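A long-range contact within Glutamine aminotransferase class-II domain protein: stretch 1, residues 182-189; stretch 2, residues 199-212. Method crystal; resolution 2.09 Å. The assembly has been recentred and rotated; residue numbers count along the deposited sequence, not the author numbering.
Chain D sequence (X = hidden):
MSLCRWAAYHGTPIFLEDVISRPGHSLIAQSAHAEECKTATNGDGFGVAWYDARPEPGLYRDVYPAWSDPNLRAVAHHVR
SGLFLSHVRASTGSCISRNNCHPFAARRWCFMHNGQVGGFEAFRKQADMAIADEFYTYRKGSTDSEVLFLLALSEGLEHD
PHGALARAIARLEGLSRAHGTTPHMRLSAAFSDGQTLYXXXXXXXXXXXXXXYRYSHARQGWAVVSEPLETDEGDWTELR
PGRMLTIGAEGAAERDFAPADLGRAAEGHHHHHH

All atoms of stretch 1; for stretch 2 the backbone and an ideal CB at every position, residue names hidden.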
# COMPACT_ATOMS: atom_id res chain seq x y z
N THR D 182 -34.91 3.71 -2.52
CA THR D 182 -34.86 3.12 -3.85
C THR D 182 -33.46 3.27 -4.40
O THR D 182 -32.80 4.27 -4.10
CB THR D 182 -35.78 3.92 -4.78
OG1 THR D 182 -37.13 3.59 -4.47
CG2 THR D 182 -35.53 3.58 -6.24
N PRO D 183 -32.99 2.29 -5.18
CA PRO D 183 -33.57 0.95 -5.37
C PRO D 183 -33.26 0.05 -4.20
O PRO D 183 -32.15 0.04 -3.71
CB PRO D 183 -32.85 0.41 -6.62
CG PRO D 183 -31.67 1.27 -6.79
CD PRO D 183 -32.03 2.62 -6.25
N HIS D 184 -34.23 -0.75 -3.78
CA HIS D 184 -34.10 -1.51 -2.57
C HIS D 184 -33.08 -2.64 -2.71
O HIS D 184 -32.33 -2.89 -1.79
CB HIS D 184 -35.46 -2.00 -2.07
CG HIS D 184 -36.40 -0.87 -1.76
ND1 HIS D 184 -36.15 0.06 -0.77
CD2 HIS D 184 -37.57 -0.50 -2.34
CE1 HIS D 184 -37.12 0.95 -0.75
NE2 HIS D 184 -38.00 0.63 -1.68
N MSE D 185 -33.03 -3.28 -3.87
CA MSE D 185 -32.09 -4.37 -4.05
C MSE D 185 -31.67 -4.44 -5.50
O MSE D 185 -32.51 -4.67 -6.37
CB MSE D 185 -32.70 -5.71 -3.63
CG MSE D 185 -31.78 -6.91 -3.98
SE MSE D 185 -30.13 -6.92 -2.86
CE MSE D 185 -30.99 -7.00 -1.11
N ARG D 186 -30.39 -4.21 -5.78
CA ARG D 186 -29.84 -4.46 -7.12
C ARG D 186 -28.71 -5.46 -6.94
O ARG D 186 -27.79 -5.21 -6.15
CB ARG D 186 -29.29 -3.18 -7.74
CG ARG D 186 -30.32 -2.08 -7.95
CD ARG D 186 -30.57 -1.89 -9.42
NE ARG D 186 -31.64 -0.94 -9.73
CZ ARG D 186 -31.44 0.31 -10.17
NH1 ARG D 186 -30.20 0.77 -10.33
NH2 ARG D 186 -32.49 1.08 -10.47
N LEU D 187 -28.75 -6.57 -7.66
CA LEU D 187 -27.85 -7.66 -7.35
C LEU D 187 -27.40 -8.49 -8.56
O LEU D 187 -28.21 -9.06 -9.26
CB LEU D 187 -28.51 -8.62 -6.35
CG LEU D 187 -27.63 -9.85 -6.06
CD1 LEU D 187 -27.45 -10.03 -4.59
CD2 LEU D 187 -28.23 -11.12 -6.65
N SER D 188 -26.09 -8.58 -8.76
CA SER D 188 -25.54 -9.63 -9.55
C SER D 188 -24.45 -10.13 -8.64
O SER D 188 -23.72 -9.34 -7.99
CB SER D 188 -24.97 -9.10 -10.87
OG SER D 188 -23.65 -8.66 -10.62
N ALA D 189 -24.36 -11.44 -8.48
CA ALA D 189 -23.36 -12.02 -7.57
C ALA D 189 -22.81 -13.29 -8.19
O ALA D 189 -23.53 -13.98 -8.95
CB ALA D 189 -24.01 -12.35 -6.25
N UNK D 199 -24.06 -18.18 -9.97
CA UNK D 199 -24.23 -16.76 -10.16
C UNK D 199 -25.70 -16.47 -10.16
O UNK D 199 -26.50 -17.27 -10.61
CB UNK D 199 -23.57 -16.27 -11.45
N UNK D 200 -26.08 -15.32 -9.64
CA UNK D 200 -27.49 -14.96 -9.59
C UNK D 200 -27.62 -13.50 -10.00
O UNK D 200 -26.67 -12.74 -9.88
CB UNK D 200 -28.08 -15.20 -8.20
N UNK D 201 -28.78 -13.15 -10.52
CA UNK D 201 -29.08 -11.78 -10.93
C UNK D 201 -30.50 -11.49 -10.53
O UNK D 201 -31.41 -12.28 -10.84
CB UNK D 201 -28.88 -11.57 -12.43
N UNK D 202 -30.68 -10.38 -9.81
CA UNK D 202 -32.00 -9.99 -9.32
C UNK D 202 -32.07 -8.49 -9.03
O UNK D 202 -31.08 -7.88 -8.67
CB UNK D 202 -32.35 -10.78 -8.06
N UNK D 203 -33.24 -7.89 -9.18
CA UNK D 203 -33.45 -6.48 -8.80
C UNK D 203 -34.87 -6.26 -8.28
O UNK D 203 -35.82 -6.89 -8.76
CB UNK D 203 -33.18 -5.56 -9.99
N UNK D 204 -35.03 -5.33 -7.36
CA UNK D 204 -36.38 -4.94 -6.96
C UNK D 204 -37.06 -4.02 -7.99
O UNK D 204 -38.24 -3.71 -7.83
CB UNK D 204 -36.33 -4.24 -5.60
N UNK D 205 -36.31 -3.57 -9.01
CA UNK D 205 -36.91 -2.74 -10.08
C UNK D 205 -36.55 -3.30 -11.45
O UNK D 205 -36.19 -4.47 -11.55
CB UNK D 205 -36.44 -1.29 -9.97
N UNK D 206 -36.63 -2.48 -12.50
CA UNK D 206 -36.33 -2.92 -13.88
C UNK D 206 -34.85 -2.94 -14.27
O UNK D 206 -34.52 -3.44 -15.33
CB UNK D 206 -37.07 -2.01 -14.86
N UNK D 207 -33.97 -2.39 -13.43
CA UNK D 207 -32.52 -2.38 -13.73
C UNK D 207 -31.78 -3.39 -12.84
O UNK D 207 -31.96 -3.38 -11.62
CB UNK D 207 -31.94 -0.98 -13.53
N UNK D 208 -30.97 -4.25 -13.44
CA UNK D 208 -30.19 -5.26 -12.73
C UNK D 208 -28.80 -5.31 -13.33
O UNK D 208 -28.69 -5.39 -14.53
CB UNK D 208 -30.86 -6.63 -12.80
N UNK D 209 -27.73 -5.23 -12.51
CA UNK D 209 -26.39 -5.31 -13.08
C UNK D 209 -26.28 -6.61 -13.91
O UNK D 209 -26.91 -7.63 -13.58
CB UNK D 209 -25.33 -5.27 -11.98
N UNK D 210 -25.53 -6.56 -15.01
CA UNK D 210 -25.70 -7.55 -16.04
C UNK D 210 -24.86 -8.80 -15.74
O UNK D 210 -23.91 -8.75 -14.94
CB UNK D 210 -25.33 -6.96 -17.40
N UNK D 211 -25.25 -9.93 -16.31
CA UNK D 211 -24.48 -11.15 -16.15
C UNK D 211 -24.51 -11.90 -17.48
O UNK D 211 -25.57 -12.03 -18.07
CB UNK D 211 -25.03 -12.01 -15.01
N UNK D 212 -23.34 -12.36 -17.95
CA UNK D 212 -23.26 -13.11 -19.21
C UNK D 212 -22.39 -14.32 -18.95
O UNK D 212 -21.54 -14.27 -18.08
CB UNK D 212 -22.70 -12.26 -20.35

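Positions 199 to 203 run antiparallel to stretch 1, so most of the pairing is backbone work and says little about sequence. At 199 the CB points sideways, 3.4 Å from A189 O; many residues would fit, and the deposited one is A199.

Position 200 pairs with A189, its N and O each 3.0 Å from A189 O and A189 N in two hydrogen bonds. Its ideal CB lies on the L187 side of the sheet, 4.4 Å from L187 CD2, so a small apolar side chain would suit, and the visible atoms do not settle how much larger a residue could be. It is A200.

Position 201 shares a face with S188, but its ideal CB lies 4.1 Å from L187 O and 4.8 Å from S188 CA, both backbone atoms, so stretch 1 asks little. The deposited R201 is fully extended (t, t, t) and turns to its own stretch, R201 NH2 donating to the O of 208 at 3.0 Å.

Position 202 is hydrogen-bonded to L187 in both directions, and its CB returns to the L187 face, with the selenomethionine M185 further along. An apolar or aromatic residue would suit. Y202, chi1 t, lays its ring edge against M185, Y202 CE2 to M185 CG 3.6 Å.

At 203 the ideal CB stands 4.5 Å from R186 CD, which suits something small or polar beside the arginine. S203 places OG 3.7 Å from R186 CD, near the guanidinium plane.

The strand ends before 204, where phi/psi of -78/-8 turns the chain. The ideal CB of 204 points toward stretch 1, 3.8 Å from M185 N, a donor that invites a short acceptor: serine, threonine, aspartate or asparagine. S204, chi1 p, accepts from M185 N at OG (3.0 Å), while S204 N donates to M185 O (2.8 Å).

Position 205 has its ideal CB 4.6 Å from R186 NH2, a clear call for an acid. D205 forms the salt bridge with two hydrogen bonds: R186 NH2 to D205 OD1, 2.5 Å, and R186 NE to D205 OD2, 2.8 Å.

Position 206 points away; it is H206, without contact. At 207 the ideal CB is 3.6 Å from R186 CZ, suiting an aliphatic cover; I207 lays its CB over one guanidinium face. At 208 the CB points sideways, so stretch 1 asks little; it is A208.

Position 209 points toward S188, ideal CB to S188 CB 4.0 Å, favouring a compact residue, and phi -55 permits proline. It is P209. Position 210 points away and is S210. At 211, facing S188, a small branched residue fits; V211 CG2 reaches S188 CB at 3.6 Å. Position 212 is out of reach and is Y212.

Stretch 2 199-212: AARYSSDHIAPSVY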
# COMPACT_ATOMS: atom_id res chain seq x y z
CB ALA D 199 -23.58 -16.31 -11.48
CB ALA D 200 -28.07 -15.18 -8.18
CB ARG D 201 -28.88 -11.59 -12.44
CG ARG D 201 -29.14 -10.18 -12.96
CD ARG D 201 -29.01 -10.14 -14.49
NE ARG D 201 -29.12 -8.79 -15.04
CZ ARG D 201 -29.31 -8.54 -16.34
NH1 ARG D 201 -29.42 -9.55 -17.20
NH2 ARG D 201 -29.40 -7.28 -16.76
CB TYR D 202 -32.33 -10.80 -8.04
CG TYR D 202 -33.51 -10.22 -7.30
CD1 TYR D 202 -34.82 -10.45 -7.75
CD2 TYR D 202 -33.33 -9.38 -6.22
CE1 TYR D 202 -35.92 -9.88 -7.11
CE2 TYR D 202 -34.41 -8.81 -5.56
CZ TYR D 202 -35.71 -9.07 -6.02
OH TYR D 202 -36.78 -8.50 -5.36
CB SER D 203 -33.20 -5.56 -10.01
OG SER D 203 -33.44 -4.19 -9.65
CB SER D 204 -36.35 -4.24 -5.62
OG SER D 204 -35.43 -3.16 -5.68
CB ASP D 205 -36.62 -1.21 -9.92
CG ASP D 205 -35.11 -0.84 -9.98
OD1 ASP D 205 -34.78 0.34 -9.66
OD2 ASP D 205 -34.24 -1.66 -10.37
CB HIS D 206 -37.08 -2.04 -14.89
CG HIS D 206 -36.81 -0.58 -14.72
ND1 HIS D 206 -37.00 0.07 -13.52
CD2 HIS D 206 -36.37 0.36 -15.59
CE1 HIS D 206 -36.69 1.35 -13.66
NE2 HIS D 206 -36.30 1.55 -14.90
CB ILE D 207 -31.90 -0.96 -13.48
CG1 ILE D 207 -32.45 0.07 -14.48
CG2 ILE D 207 -30.37 -1.02 -13.53
CD1 ILE D 207 -32.06 1.52 -14.15
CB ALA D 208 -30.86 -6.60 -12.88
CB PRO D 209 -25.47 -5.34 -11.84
CG PRO D 209 -26.37 -4.90 -10.66
CD PRO D 209 -27.74 -5.33 -11.04
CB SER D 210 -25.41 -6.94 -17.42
OG SER D 210 -24.09 -6.43 -17.50
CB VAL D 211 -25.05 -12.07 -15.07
CG1 VAL D 211 -24.30 -13.41 -15.06
CG2 VAL D 211 -24.98 -11.40 -13.68
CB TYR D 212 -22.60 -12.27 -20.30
CG TYR D 212 -23.35 -11.00 -20.67
CD1 TYR D 212 -23.08 -9.82 -20.01
CD2 TYR D 212 -24.34 -10.99 -21.66
CE1 TYR D 212 -23.74 -8.63 -20.33
CE2 TYR D 212 -25.02 -9.81 -21.97
CZ TYR D 212 -24.70 -8.63 -21.28
OH TYR D 212 -25.33 -7.42 -21.52
O HOH W 1 -36.76 -0.66 -5.83
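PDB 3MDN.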